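Local coordinates for protein integral membrane indolylacetylinositol arabinosyltransferase EmbC (Mycolicibacterium smegmatis, PDB 7BVE) that probably transfers arabinose units to build the arabinan of the mycobacterial cell wall, and binds the antituberculosis drug ethambutol, at residues S55-L60 / I183-T188; V95-A99 / P1045-D1049; A99-R105 / T1016-L1020. All blocks are in the same frame, centred on the assembly; numbering follows the deposited sequence.

Contact 1. Residues S55-L60 / I183-T188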
# COMPACT_ATOMS: atom_id res chain seq x y z
N SER A 55 16.00 47.23 14.69
CA SER A 55 15.89 45.85 14.29
C SER A 55 16.28 45.69 12.82
O SER A 55 15.97 46.54 11.99
CB SER A 55 14.47 45.35 14.49
OG SER A 55 14.09 45.50 15.85
N VAL A 56 16.98 44.60 12.52
CA VAL A 56 17.36 44.30 11.15
C VAL A 56 16.70 43.00 10.76
O VAL A 56 15.98 42.40 11.56
CB VAL A 56 18.88 44.23 10.96
CG1 VAL A 56 19.52 45.54 11.32
CG2 VAL A 56 19.46 43.11 11.77
N ASP A 57 16.92 42.55 9.53
CA ASP A 57 16.21 41.39 9.01
C ASP A 57 17.16 40.61 8.12
O ASP A 57 17.42 41.01 6.98
CB ASP A 57 14.97 41.83 8.24
CG ASP A 57 13.96 40.73 8.10
OD1 ASP A 57 14.24 39.61 8.56
OD2 ASP A 57 12.88 40.99 7.55
N ALA A 58 17.67 39.49 8.62
CA ALA A 58 18.69 38.69 7.92
C ALA A 58 18.35 37.21 8.04
O ALA A 58 18.91 36.50 8.88
CB ALA A 58 20.07 38.98 8.49
N PRO A 59 17.45 36.70 7.20
CA PRO A 59 17.00 35.32 7.36
C PRO A 59 17.99 34.34 6.75
O PRO A 59 18.20 34.33 5.54
CB PRO A 59 15.67 35.30 6.61
CG PRO A 59 15.30 36.70 6.42
CD PRO A 59 16.57 37.43 6.28
N LEU A 60 18.58 33.50 7.59
CA LEU A 60 19.60 32.56 7.17
C LEU A 60 18.95 31.34 6.53
O LEU A 60 17.90 30.88 6.98
CB LEU A 60 20.46 32.15 8.36
CG LEU A 60 21.70 32.97 8.71
CD1 LEU A 60 21.40 34.36 9.15
CD2 LEU A 60 22.43 32.29 9.82
N ILE A 183 18.18 31.92 13.45
CA ILE A 183 18.26 33.36 13.25
C ILE A 183 17.45 33.73 12.02
O ILE A 183 17.65 33.15 10.95
CB ILE A 183 19.72 33.81 13.09
CG1 ILE A 183 20.50 33.50 14.36
CG2 ILE A 183 19.79 35.27 12.81
CD1 ILE A 183 21.97 33.70 14.22
N VAL A 184 16.51 34.66 12.18
CA VAL A 184 15.76 35.23 11.07
C VAL A 184 15.93 36.74 11.10
O VAL A 184 15.20 37.47 10.42
CB VAL A 184 14.27 34.85 11.10
CG1 VAL A 184 14.08 33.36 10.96
CG2 VAL A 184 13.63 35.32 12.36
N GLY A 185 16.90 37.22 11.86
CA GLY A 185 17.14 38.64 12.00
C GLY A 185 17.52 38.93 13.42
O GLY A 185 17.64 38.00 14.20
N VAL A 186 17.73 40.19 13.79
CA VAL A 186 18.02 40.55 15.17
C VAL A 186 17.04 41.64 15.57
O VAL A 186 17.12 42.77 15.07
CB VAL A 186 19.46 41.03 15.37
CG1 VAL A 186 19.68 41.46 16.80
CG2 VAL A 186 20.45 39.93 15.02
N PHE A 187 16.11 41.31 16.46
CA PHE A 187 14.99 42.17 16.80
C PHE A 187 15.13 42.67 18.23
O PHE A 187 15.80 42.05 19.05
CB PHE A 187 13.68 41.42 16.63
CG PHE A 187 13.49 40.85 15.27
CD1 PHE A 187 13.17 41.64 14.20
CD2 PHE A 187 13.64 39.49 15.07
CE1 PHE A 187 13.02 41.10 12.95
CE2 PHE A 187 13.48 38.96 13.83
CZ PHE A 187 13.17 39.75 12.77
N THR A 188 14.50 43.79 18.52
CA THR A 188 14.60 44.41 19.84
C THR A 188 13.36 45.25 20.10
O THR A 188 12.50 45.41 19.22
CB THR A 188 15.86 45.26 19.95
OG1 THR A 188 15.97 45.77 21.28
CG2 THR A 188 15.79 46.41 19.00
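F187 and S55 meet near one end of two antiparallel segments, both within the concanavalin-like domain. The F187 side chain starts at CB, near the S55 hydroxyl. With CG anti to the carbonyl carbon (chi1 -56°), its ring turns back along the opposite backbone. There CD1 rests 3.9 Å from S55 CB, CE1 comes 3.5 Å from V56 O, and CZ at the far end approaches D57 OD1. V184 CG2, from its own segment, lies in plane at the ring edge; beyond the two segments the ring meets that of Y1047 at about a right angle and touches P96 and L1019.

The polar links are spaced along the pair. V56 N donates to V186 O at 3.1 Å. T188 N bonds to S55 OG at 3.2 Å through a bent N-H (141°), a serine hydroxyl being the acceptor here. T188 OG1 hydrogen-bonds to L91 O. At the other end L60 N reaches I183 O by a weak bond, beside L60 CD1 and I183 CG2, 4.1 Å apart, on side chains that run alongside each other.

Two backbone bonds, one of them weak, and one from a backbone N-H to a serine hydroxyl, all set among buried apolar groups, imply a pairing in which packing supplements sparse hydrogen bonding.

Contact 2. Residues V95-A99 / P1045-D1049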
# COMPACT_ATOMS: atom_id res chain seq x y z
N VAL A 95 14.44 35.96 16.84
CA VAL A 95 13.14 35.69 16.23
C VAL A 95 12.15 36.73 16.73
O VAL A 95 12.34 37.32 17.80
CB VAL A 95 12.63 34.28 16.59
CG1 VAL A 95 13.42 33.21 15.87
CG2 VAL A 95 12.75 34.06 18.06
N PRO A 96 11.09 37.00 15.96
CA PRO A 96 10.07 37.93 16.46
C PRO A 96 9.25 37.26 17.55
O PRO A 96 8.78 36.13 17.37
CB PRO A 96 9.21 38.22 15.22
CG PRO A 96 10.04 37.85 14.10
CD PRO A 96 10.84 36.68 14.55
N LYS A 97 9.06 37.96 18.67
CA LYS A 97 8.40 37.37 19.84
C LYS A 97 6.93 37.06 19.62
O LYS A 97 6.35 36.31 20.41
CB LYS A 97 8.54 38.30 21.04
CG LYS A 97 7.76 39.59 20.88
CD LYS A 97 7.94 40.51 22.06
CE LYS A 97 7.14 41.78 21.88
NZ LYS A 97 7.37 42.72 23.01
N GLN A 98 6.31 37.62 18.57
CA GLN A 98 4.89 37.38 18.31
C GLN A 98 4.63 36.04 17.65
O GLN A 98 3.47 35.61 17.62
CB GLN A 98 4.31 38.48 17.43
CG GLN A 98 4.19 39.83 18.08
CD GLN A 98 5.44 40.66 17.94
OE1 GLN A 98 6.28 40.38 17.11
NE2 GLN A 98 5.55 41.70 18.75
N ALA A 99 5.65 35.39 17.12
CA ALA A 99 5.47 34.13 16.42
C ALA A 99 5.10 33.01 17.40
O ALA A 99 5.48 33.06 18.58
CB ALA A 99 6.74 33.76 15.67
N PRO A 1045 5.26 41.44 7.56
CA PRO A 1045 6.21 41.25 8.65
C PRO A 1045 5.60 41.58 9.99
O PRO A 1045 4.68 42.40 10.09
CB PRO A 1045 7.33 42.24 8.30
CG PRO A 1045 7.17 42.52 6.87
CD PRO A 1045 5.70 42.48 6.63
N TRP A 1046 6.11 40.93 11.04
CA TRP A 1046 5.70 41.30 12.39
C TRP A 1046 6.27 42.65 12.79
O TRP A 1046 5.58 43.47 13.40
CB TRP A 1046 6.12 40.25 13.41
CG TRP A 1046 5.47 38.93 13.30
CD1 TRP A 1046 6.03 37.79 12.85
CD2 TRP A 1046 4.13 38.61 13.65
NE1 TRP A 1046 5.13 36.76 12.91
CE2 TRP A 1046 3.95 37.25 13.39
CE3 TRP A 1046 3.06 39.35 14.15
CZ2 TRP A 1046 2.74 36.60 13.62
CZ3 TRP A 1046 1.86 38.71 14.37
CH2 TRP A 1046 1.71 37.35 14.11
N TYR A 1047 7.54 42.90 12.47
CA TYR A 1047 8.11 44.21 12.74
C TYR A 1047 8.28 44.95 11.42
O TYR A 1047 9.19 44.62 10.64
CB TYR A 1047 9.46 44.12 13.47
CG TYR A 1047 9.42 43.67 14.92
CD1 TYR A 1047 8.23 43.39 15.57
CD2 TYR A 1047 10.58 43.61 15.65
CE1 TYR A 1047 8.22 43.00 16.90
CE2 TYR A 1047 10.58 43.23 16.96
CZ TYR A 1047 9.41 42.93 17.58
OH TYR A 1047 9.44 42.55 18.90
N PRO A 1048 7.45 45.95 11.12
CA PRO A 1048 7.55 46.63 9.82
C PRO A 1048 8.75 47.55 9.70
O PRO A 1048 9.14 47.88 8.57
CB PRO A 1048 6.24 47.42 9.74
CG PRO A 1048 5.32 46.74 10.71
CD PRO A 1048 6.20 46.30 11.82
N ASP A 1049 9.35 47.98 10.81
CA ASP A 1049 10.50 48.88 10.80
C ASP A 1049 11.84 48.14 10.78
O ASP A 1049 12.84 48.68 11.26
CB ASP A 1049 10.43 49.81 12.01
CG ASP A 1049 10.29 49.06 13.32
OD1 ASP A 1049 10.09 47.83 13.30
OD2 ASP A 1049 10.40 49.70 14.39
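Q98 lies across W1046 in the close-packed part of this contact. Its CB sits over one face of the six-membered ring, 3.9 Å from the centroid and 20° off the normal, in a CH-pi contact displaced toward the rim. Beside it P96 CB approaches W1046 CD1 at 4.0 Å, and A99 CB stands near the indole NE1. P96 and A99 are buried and are the two ends of a type I turn, closed by A99 N bonding P96 O at 3.2 Å; the turn thereby brings P96, Q98 and A99, three of its four residues, against a single indole. The Q98 chain bends at chi2 (88°), which turns its amide toward the phenol of Y1047 while OE1 stays beside W1046 CB. OE1 comes 3.3 Å from Y1047 CE1, obliquely to the ring, and NE2 stands in plane at the ring edge, with the amide and phenol planes 65° apart.

The looser part is the crossing of K97 and Y1047. K97 continues outward as an extended chain, at about a right angle to the tyrosine, with CE 3.8 Å from Y1047 OH. Its NZ goes on to a salt bridge with D189. In contrast to the buried turn ends, K97, Q98, W1046 and Y1047 are partly exposed, and the contact opens toward solvent at the K97 end.

W1046 also touches R1021. No hydrogen bond joins the two segments: a loop of the concanavalin-like domain and one of the C-terminal domain adhere through aliphatic and aromatic surfaces, while the charge of K97 is paired with D189 and, across this contact, the Q98 amide packs without hydrogen-bonding.

Contact 3. Residues A99-R105 / T1016-L1020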
# COMPACT_ATOMS: atom_id res chain seq x y z
N ALA A 99 5.65 35.39 17.12
CA ALA A 99 5.47 34.13 16.42
C ALA A 99 5.10 33.01 17.40
O ALA A 99 5.48 33.06 18.58
CB ALA A 99 6.74 33.76 15.67
N PRO A 100 4.33 32.02 16.95
CA PRO A 100 3.97 30.92 17.86
C PRO A 100 5.15 30.03 18.22
O PRO A 100 5.22 29.54 19.35
CB PRO A 100 2.90 30.16 17.08
CG PRO A 100 2.37 31.14 16.11
CD PRO A 100 3.52 31.99 15.73
N LYS A 101 6.07 29.81 17.29
CA LYS A 101 7.20 28.92 17.49
C LYS A 101 8.48 29.68 17.80
O LYS A 101 9.57 29.14 17.61
CB LYS A 101 7.41 28.06 16.26
CG LYS A 101 6.24 27.17 15.91
CD LYS A 101 6.07 26.07 16.91
CE LYS A 101 4.98 25.11 16.47
NZ LYS A 101 4.76 24.03 17.46
N ALA A 102 8.38 30.92 18.25
CA ALA A 102 9.57 31.73 18.50
C ALA A 102 10.30 31.32 19.76
O ALA A 102 11.49 31.62 19.89
CB ALA A 102 9.19 33.19 18.61
N ILE A 103 9.62 30.68 20.69
CA ILE A 103 10.21 30.34 21.97
C ILE A 103 11.01 29.04 21.92
O ILE A 103 12.04 28.93 22.59
CB ILE A 103 9.11 30.30 23.06
CG1 ILE A 103 9.72 30.15 24.46
CG2 ILE A 103 8.04 29.26 22.76
CD1 ILE A 103 10.59 31.30 24.85
N ASP A 104 10.62 28.09 21.07
CA ASP A 104 11.27 26.79 21.01
C ASP A 104 12.16 26.62 19.80
O ASP A 104 12.49 25.49 19.43
CB ASP A 104 10.22 25.67 21.05
CG ASP A 104 9.16 25.84 20.00
OD1 ASP A 104 9.10 26.92 19.39
OD2 ASP A 104 8.40 24.88 19.77
N ARG A 105 12.56 27.72 19.14
CA ARG A 105 13.49 27.65 18.02
C ARG A 105 14.60 28.68 18.06
O ARG A 105 15.61 28.48 17.41
CB ARG A 105 12.76 27.78 16.68
CG ARG A 105 11.86 26.61 16.36
CD ARG A 105 11.21 26.72 15.02
NE ARG A 105 10.22 25.67 14.85
CZ ARG A 105 9.45 25.53 13.78
NH1 ARG A 105 9.57 26.38 12.77
NH2 ARG A 105 8.58 24.54 13.71
N THR A 1016 9.66 31.57 6.82
CA THR A 1016 8.50 32.45 6.77
C THR A 1016 7.47 32.11 7.82
O THR A 1016 6.55 32.90 8.05
CB THR A 1016 7.86 32.39 5.39
OG1 THR A 1016 7.31 31.09 5.18
CG2 THR A 1016 8.89 32.66 4.32
N GLU A 1017 7.58 30.95 8.46
CA GLU A 1017 6.73 30.59 9.58
C GLU A 1017 7.02 31.44 10.80
O GLU A 1017 6.13 31.66 11.62
CB GLU A 1017 6.93 29.11 9.88
CG GLU A 1017 6.00 28.49 10.89
CD GLU A 1017 6.27 27.01 11.07
OE1 GLU A 1017 7.22 26.49 10.45
OE2 GLU A 1017 5.53 26.36 11.84
N LEU A 1018 8.25 31.93 10.94
CA LEU A 1018 8.67 32.74 12.07
C LEU A 1018 8.76 34.22 11.76
O LEU A 1018 8.62 35.03 12.67
CB LEU A 1018 10.04 32.28 12.57
CG LEU A 1018 10.14 30.85 13.09
CD1 LEU A 1018 11.55 30.57 13.48
CD2 LEU A 1018 9.22 30.67 14.26
N LEU A 1019 9.01 34.59 10.52
CA LEU A 1019 9.30 35.97 10.19
C LEU A 1019 8.08 36.75 9.75
O LEU A 1019 7.98 37.95 10.04
CB LEU A 1019 10.37 36.01 9.09
CG LEU A 1019 10.91 37.36 8.67
CD1 LEU A 1019 11.63 38.01 9.81
CD2 LEU A 1019 11.83 37.19 7.51
N LEU A 1020 7.13 36.09 9.09
CA LEU A 1020 6.02 36.73 8.40
C LEU A 1020 4.71 36.14 8.87
O LEU A 1020 4.65 34.99 9.32
CB LEU A 1020 6.15 36.52 6.89
CG LEU A 1020 7.40 37.05 6.20
CD1 LEU A 1020 7.47 36.53 4.81
CD2 LEU A 1020 7.39 38.55 6.17
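R105 NH1 reaches E1017 OE1 at 3.3 Å, a long, weak hydrogen bond that forms part of a salt bridge and is the polar link between these segments. The N-H points fairly straight at the oxygen (162°), which lies at the guanidinium edge, close to its plane. The carboxylate itself stands almost perpendicular to that plane (89°), so a single oxygen takes the bond and the charges do not pair side on. Both side chains are stretched out to meet: R105 is extended from CG to NE, and E1017, with CG anti to the backbone N (chi1 -172°), runs straight out from the helix. K101 CB covers one guanidinium face near its rim, and Y1007 adds a cation-pi contact, which probably helps to steady the arginine.

Beside the charged pair L1018 packs against A99, K101 and the R105 methylenes, sending CD2 into the A99-K101 turn and CD1 toward R105. CD2 touches K101 CB at 3.8 Å and K101 O at 3.7 Å, and also nears A99 CB at 4.2 Å, while CD1 reaches R105 CD. A99 CB further approaches L1018 O at the helix surface. The methylene chain of K101 then turns at chi2, leading its amine away from the helix; NZ and E1017 OE2 remain 6.1 Å apart, and any attraction between these opposite charges would act at a distance.

A type I turn from A99 to A102 presents A99 and K101 to the leucine. The whole is a loop-to-helix junction between domains: the link between strands 90-93 and 107-112 of the concanavalin-like domain packs against L1018 on the one-turn helix 1016-1019, which leads directly into strand 1020-1029 of the C-terminal domain.

Overall arrangement
From the N terminus, residues 55-60 come first and meet 183-188, where contact 1 closes a loop within the concanavalin-like domain. Between them come 95-99 and 99-105, which share A99 and find their partners some nine hundred residues later, beyond the membrane region. Contact 3 closes first, at 1016-1020, and contact 2 later, at 1045-1049, so the loop of contact 3 lies within that of contact 2; both cross contact 1. The contact centres lie about 9 to 12 Å apart. Contacts 2 and 3 tie the concanavalin-like domain to the C-terminal domain; contact 1, internal to the former, adjoins contact 2 through F187 and contact 3 through L1019.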